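Local coordinates for protein putative NADH-flavin reductase (Streptococcus pneumoniae TIGR4, PDB 4R01) that is a putative NADH-flavin reductase, built on an NAD(P)-binding Rossmann fold, that probably uses a reduced nicotinamide cofactor to reduce flavin, at residues Leu4-Ala9 with Ala16-Ala21; Val28-Ile31 with Lys37-Ala40. All coordinates share one frame; numbering follows the deposited sequence.

Interaction 1 of 2, residues Leu4-Ala9 with Ala16-Ala21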
ATOM      1  N   LEU A   4     -18.863  14.602  33.318  1.00 54.67           N
ATOM      2  CA  LEU A   4     -18.640  14.746  31.886  1.00 50.15           C
ATOM      3  C   LEU A   4     -19.932  14.952  31.108  1.00 51.45           C
ATOM      4  O   LEU A   4     -20.970  14.376  31.434  1.00 52.92           O
ATOM      5  CB  LEU A   4     -17.910  13.517  31.345  1.00 46.50           C
ATOM      6  CG  LEU A   4     -16.657  13.111  32.122  1.00 47.43           C
ATOM      7  CD1 LEU A   4     -16.049  11.842  31.543  1.00 45.43           C
ATOM      8  CD2 LEU A   4     -15.649  14.247  32.135  1.00 46.58           C
ATOM      9  N   ALA A   5     -19.856  15.782  30.074  1.00 50.16           N
ATOM     10  CA  ALA A   5     -20.968  15.969  29.156  1.00 45.97           C
ATOM     11  C   ALA A   5     -20.590  15.414  27.788  1.00 44.98           C
ATOM     12  O   ALA A   5     -19.512  15.707  27.264  1.00 45.58           O
ATOM     13  CB  ALA A   5     -21.344  17.437  29.056  1.00 44.55           C
ATOM     14  N   VAL A   6     -21.473  14.601  27.218  1.00 40.26           N
ATOM     15  CA  VAL A   6     -21.226  14.024  25.905  1.00 36.07           C
ATOM     16  C   VAL A   6     -22.290  14.465  24.907  1.00 38.67           C
ATOM     17  O   VAL A   6     -23.454  14.076  25.011  1.00 42.27           O
ATOM     18  CB  VAL A   6     -21.184  12.486  25.958  1.00 37.23           C
ATOM     19  CG1 VAL A   6     -20.966  11.915  24.568  1.00 36.84           C
ATOM     20  CG2 VAL A   6     -20.092  12.018  26.907  1.00 37.48           C
ATOM     21  N   ILE A   7     -21.880  15.287  23.947  1.00 39.02           N
ATOM     22  CA  ILE A   7     -22.769  15.751  22.890  1.00 37.79           C
ATOM     23  C   ILE A   7     -22.986  14.630  21.874  1.00 38.78           C
ATOM     24  O   ILE A   7     -22.035  13.943  21.496  1.00 37.11           O
ATOM     25  CB  ILE A   7     -22.207  17.008  22.187  1.00 37.72           C
ATOM     26  CG1 ILE A   7     -22.531  18.268  22.993  1.00 41.63           C
ATOM     27  CG2 ILE A   7     -22.792  17.159  20.792  1.00 39.30           C
ATOM     28  CD1 ILE A   7     -21.741  18.422  24.270  1.00 42.51           C
ATOM     29  N   ALA A   8     -24.240  14.449  21.460  1.00 40.88           N
ATOM     30  CA  ALA A   8     -24.642  13.382  20.539  1.00 41.96           C
ATOM     31  C   ALA A   8     -24.366  12.005  21.136  1.00 41.96           C
ATOM     32  O   ALA A   8     -23.730  11.159  20.509  1.00 43.27           O
ATOM     33  CB  ALA A   8     -23.941  13.536  19.187  1.00 40.90           C
ATOM     34  N   ALA A   9     -24.864  11.784  22.348  1.00 43.25           N
ATOM     35  CA  ALA A   9     -24.617  10.542  23.070  1.00 43.74           C
ATOM     36  C   ALA A   9     -25.405   9.365  22.501  1.00 43.65           C
ATOM     37  O   ALA A   9     -25.172   8.217  22.875  1.00 41.37           O
ATOM     38  CB  ALA A   9     -24.941  10.726  24.544  1.00 46.06           C
ATOM     39  N   ALA A  16     -20.761   4.813  23.026  1.00 44.02           N
ATOM     40  CA  ALA A  16     -19.582   4.015  23.325  1.00 44.52           C
ATOM     41  C   ALA A  16     -18.786   4.698  24.429  1.00 42.93           C
ATOM     42  O   ALA A  16     -18.360   4.058  25.389  1.00 39.19           O
ATOM     43  CB  ALA A  16     -18.729   3.823  22.082  1.00 37.52           C
ATOM     44  N   ILE A  17     -18.612   6.009  24.292  1.00 37.21           N
ATOM     45  CA  ILE A  17     -17.892   6.802  25.280  1.00 40.55           C
ATOM     46  C   ILE A  17     -18.683   6.916  26.585  1.00 42.41           C
ATOM     47  O   ILE A  17     -18.110   6.834  27.674  1.00 43.00           O
ATOM     48  CB  ILE A  17     -17.581   8.213  24.742  1.00 37.50           C
ATOM     49  CG1 ILE A  17     -16.808   8.115  23.425  1.00 40.73           C
ATOM     50  CG2 ILE A  17     -16.781   9.013  25.760  1.00 38.92           C
ATOM     51  CD1 ILE A  17     -16.493   9.450  22.800  1.00 37.29           C
ATOM     52  N   VAL A  18     -19.995   7.099  26.471  1.00 41.79           N
ATOM     53  CA  VAL A  18     -20.865   7.176  27.641  1.00 40.22           C
ATOM     54  C   VAL A  18     -20.786   5.892  28.460  1.00 40.35           C
ATOM     55  O   VAL A  18     -20.531   5.928  29.663  1.00 42.18           O
ATOM     56  CB  VAL A  18     -22.338   7.432  27.249  1.00 41.83           C
ATOM     57  CG1 VAL A  18     -23.259   7.210  28.447  1.00 43.71           C
ATOM     58  CG2 VAL A  18     -22.509   8.836  26.688  1.00 39.35           C
ATOM     59  N   GLU A  19     -20.993   4.762  27.794  1.00 40.11           N
ATOM     60  CA  GLU A  19     -20.982   3.461  28.452  1.00 52.40           C
ATOM     61  C   GLU A  19     -19.639   3.180  29.117  1.00 43.49           C
ATOM     62  O   GLU A  19     -19.584   2.620  30.211  1.00 45.72           O
ATOM     63  CB  GLU A  19     -21.315   2.354  27.450  1.00 53.28           C
ATOM     64  CG  GLU A  19     -21.304   0.955  28.044  1.00 59.30           C
ATOM     65  CD  GLU A  19     -21.802  -0.095  27.069  1.00 62.77           C
ATOM     66  OE1 GLU A  19     -22.537   0.270  26.128  1.00 64.15           O
ATOM     67  OE2 GLU A  19     -21.454  -1.283  27.242  1.00 64.20           O
ATOM     68  N   GLU A  20     -18.557   3.577  28.455  1.00 52.63           N
ATOM     69  CA  GLU A  20     -17.221   3.397  29.011  1.00 49.28           C
ATOM     70  C   GLU A  20     -17.012   4.301  30.220  1.00 46.31           C
ATOM     71  O   GLU A  20     -16.529   3.854  31.257  1.00 51.28           O
ATOM     72  CB  GLU A  20     -16.151   3.673  27.952  1.00 46.85           C
ATOM     73  CG  GLU A  20     -14.719   3.629  28.480  1.00 49.33           C
ATOM     74  CD  GLU A  20     -14.289   2.242  28.929  1.00 50.71           C
ATOM     75  OE1 GLU A  20     -14.833   1.245  28.412  1.00 49.51           O
ATOM     76  OE2 GLU A  20     -13.404   2.149  29.804  1.00 54.85           O
ATOM     77  N   ALA A  21     -17.387   5.570  30.086  1.00 45.08           N
ATOM     78  CA  ALA A  21     -17.199   6.543  31.159  1.00 46.83           C
ATOM     79  C   ALA A  21     -18.062   6.220  32.378  1.00 56.91           C
ATOM     80  O   ALA A  21     -17.652   6.451  33.516  1.00 60.51           O
ATOM     81  CB  ALA A  21     -17.501   7.948  30.657  1.00 45.16           C
TER
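V18 on the helix meets V6 on the strand through a single methyl, CG2. That methyl sits over the fork of V6, 4.0 Å from V6 CB and equally far from both V6 methyls. It also touches A9 CB, at 3.8 Å. V18 CG2 can reach both because it lies anti to the carbonyl carbon of its own residue, with CG1 anti to the backbone N (chi1 168°). At the other end of the contact, L4 CD1 rests on A21 CB at 4.2 Å. No hydrogen bond links the two segments, so the contact is apolar packing of buried side chains. This is the first strand-to-helix step of the Rossmann fold, in the beta-alpha-beta unit of strand 3-7, helix 12-24 and strand 27-32. A9 lies in the turn between strand and helix, where Rossmann proteins usually hold the dinucleotide. A sulfate ion lies about 5 Å from its side chain. It probably comes from the crystallisation liquor, but may mark an anion pocket. The next shell comes partly from strand 27-32: V28 packs on V6 and A21, and A30 on A9. I63 of strand 61-64 packs against L4 and I17. Helix 184-196 adds L195 beside L4 and L191 beside I17.

Interaction 2 of 2, residues Val28-Ile31 with Lys37-Ala40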
ATOM      1  N   VAL A  28     -22.203  11.066  34.106  1.00 57.52           N
ATOM      2  CA  VAL A  28     -22.254  11.514  32.723  1.00 52.71           C
ATOM      3  C   VAL A  28     -23.601  12.129  32.359  1.00 52.99           C
ATOM      4  O   VAL A  28     -24.655  11.529  32.577  1.00 51.18           O
ATOM      5  CB  VAL A  28     -21.957  10.348  31.753  1.00 49.82           C
ATOM      6  CG1 VAL A  28     -21.886  10.846  30.318  1.00 45.30           C
ATOM      7  CG2 VAL A  28     -20.661   9.653  32.142  1.00 53.08           C
ATOM      8  N   THR A  29     -23.552  13.336  31.807  1.00 52.18           N
ATOM      9  CA  THR A  29     -24.734  13.988  31.269  1.00 48.26           C
ATOM     10  C   THR A  29     -24.772  13.809  29.760  1.00 45.16           C
ATOM     11  O   THR A  29     -23.812  14.139  29.066  1.00 45.08           O
ATOM     12  CB  THR A  29     -24.763  15.492  31.603  1.00 50.66           C
ATOM     13  OG1 THR A  29     -24.895  15.670  33.018  1.00 56.22           O
ATOM     14  CG2 THR A  29     -25.927  16.173  30.901  1.00 48.45           C
ATOM     15  N   ALA A  30     -25.878  13.279  29.253  1.00 44.55           N
ATOM     16  CA  ALA A  30     -26.041  13.120  27.815  1.00 42.58           C
ATOM     17  C   ALA A  30     -26.791  14.302  27.218  1.00 40.02           C
ATOM     18  O   ALA A  30     -27.910  14.609  27.623  1.00 43.58           O
ATOM     19  CB  ALA A  30     -26.766  11.827  27.500  1.00 43.60           C
ATOM     20  N   ILE A  31     -26.164  14.972  26.261  1.00 38.06           N
ATOM     21  CA  ILE A  31     -26.833  16.034  25.528  1.00 37.95           C
ATOM     22  C   ILE A  31     -27.243  15.493  24.166  1.00 41.09           C
ATOM     23  O   ILE A  31     -26.401  15.239  23.306  1.00 43.65           O
ATOM     24  CB  ILE A  31     -25.937  17.271  25.380  1.00 38.74           C
ATOM     25  CG1 ILE A  31     -25.575  17.812  26.767  1.00 41.54           C
ATOM     26  CG2 ILE A  31     -26.631  18.335  24.545  1.00 36.11           C
ATOM     27  CD1 ILE A  31     -24.723  19.060  26.750  1.00 43.09           C
ATOM     28  N   LYS A  37     -30.885   6.737  24.340  1.00 79.03           N
ATOM     29  CA  LYS A  37     -30.642   5.307  24.206  1.00 80.41           C
ATOM     30  C   LYS A  37     -29.380   4.906  24.964  1.00 80.58           C
ATOM     31  O   LYS A  37     -29.112   3.721  25.153  1.00 83.24           O
ATOM     32  CB  LYS A  37     -30.519   4.916  22.731  1.00 82.83           C
ATOM     33  CG  LYS A  37     -31.638   5.443  21.844  1.00 87.37           C
ATOM     34  CD  LYS A  37     -32.972   4.792  22.177  1.00 92.30           C
ATOM     35  CE  LYS A  37     -33.363   3.765  21.126  1.00 95.33           C
ATOM     36  NZ  LYS A  37     -34.679   3.133  21.424  1.00 98.93           N
ATOM     37  N   SER A  38     -28.611   5.903  25.394  1.00 72.81           N
ATOM     38  CA  SER A  38     -27.368   5.655  26.118  1.00 66.43           C
ATOM     39  C   SER A  38     -27.631   5.297  27.580  1.00 62.55           C
ATOM     40  O   SER A  38     -28.766   5.367  28.054  1.00 61.40           O
ATOM     41  CB  SER A  38     -26.445   6.874  26.039  1.00 62.00           C
ATOM     42  OG  SER A  38     -26.967   7.964  26.778  1.00 60.31           O
ATOM     43  N   GLN A  39     -26.570   4.917  28.287  1.00 57.83           N
ATOM     44  CA  GLN A  39     -26.670   4.525  29.689  1.00 56.95           C
ATOM     45  C   GLN A  39     -26.484   5.717  30.619  1.00 54.22           C
ATOM     46  O   GLN A  39     -26.206   5.552  31.803  1.00 53.77           O
ATOM     47  CB  GLN A  39     -25.626   3.458  30.019  1.00 58.77           C
ATOM     48  CG  GLN A  39     -25.834   2.121  29.337  1.00 60.93           C
ATOM     49  CD  GLN A  39     -24.764   1.120  29.717  1.00 65.89           C
ATOM     50  OE1 GLN A  39     -23.809   1.457  30.417  1.00 67.08           O
ATOM     51  NE2 GLN A  39     -24.915  -0.117  29.257  1.00 69.34           N
ATOM     52  N   ALA A  40     -26.636   6.919  30.076  1.00 56.34           N
ATOM     53  CA  ALA A  40     -26.265   8.132  30.796  1.00 59.32           C
ATOM     54  C   ALA A  40     -27.214   8.470  31.951  1.00 64.86           C
ATOM     55  O   ALA A  40     -28.415   8.210  31.880  1.00 62.27           O
ATOM     56  CB  ALA A  40     -26.185   9.293  29.832  1.00 56.30           C
TER
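A40 and A30 meet methyl to methyl, with A40 CB 3.5 Å from A30 CB. This is close packing for two methyl groups. A40 has the most surface buried by the contact. Its methyl also lies against the strand backbone, with V28 O 3.9 Å from A40 CB. V28 thus touches A40 through its carbonyl oxygen. Its side chain leaves the strand on the same face as that of A30, two residues on, but stays a little farther from the loop. S38 makes a smaller contact, with its OG 3.9 Å from A30 CB. The hydroxyl sits between the backbone N and the carbonyl carbon of S38 (chi1 69°), which turns it back along the loop toward A40. There it accepts a weak hydrogen bond from the backbone, A40 N to S38 OG at 3.5 Å, with an angle of 151° at the hydrogen. This link from a serine hydroxyl to the N-H two residues later resembles an ST turn. The same OG is hydrogen-bonded to the side-chain amide of N36. A30 CB therefore faces a methyl and a hydroxyl that already has polar partners. No hydrogen bond crosses between 28-31 and 37-40. K37 N is bonded to N10 OD1, which ties the loop to the turn after strand 3-7. In Rossmann proteins the end of the second strand often lies near the adenosine ribose. Segment 37-40 is part of the loop that links strand 27-32 to strand 42-45, an outermost strand of the sheet within this chain. Helix 12-24 packs alongside, through V18 on A40 and V22 on V28. Strand 27-32 itself pairs with strand 3-7 through T29 and with strand 42-45 through A30.

Overall arrangement
The centres of the two interactions are about 6 Å apart, and they follow each other along the chain. Interaction 1 sets helix 12-24 on strand 3-7. Interaction 2 then sets the loop 37-40 on strand 27-32. The two strands are parallel neighbours in one sheet. They are probably hydrogen-bonded where L4 O lies 2.8 Å from T29 N. Just beyond the end of strand 3-7, A8 N lies 2.9 Å from I31 O, probably a further hydrogen bond. E19 and Q39 pack together nearer the surface. Helix and loop thus cover adjoining parts of the sheet at the start of the Rossmann fold, beside the probable dinucleotide site.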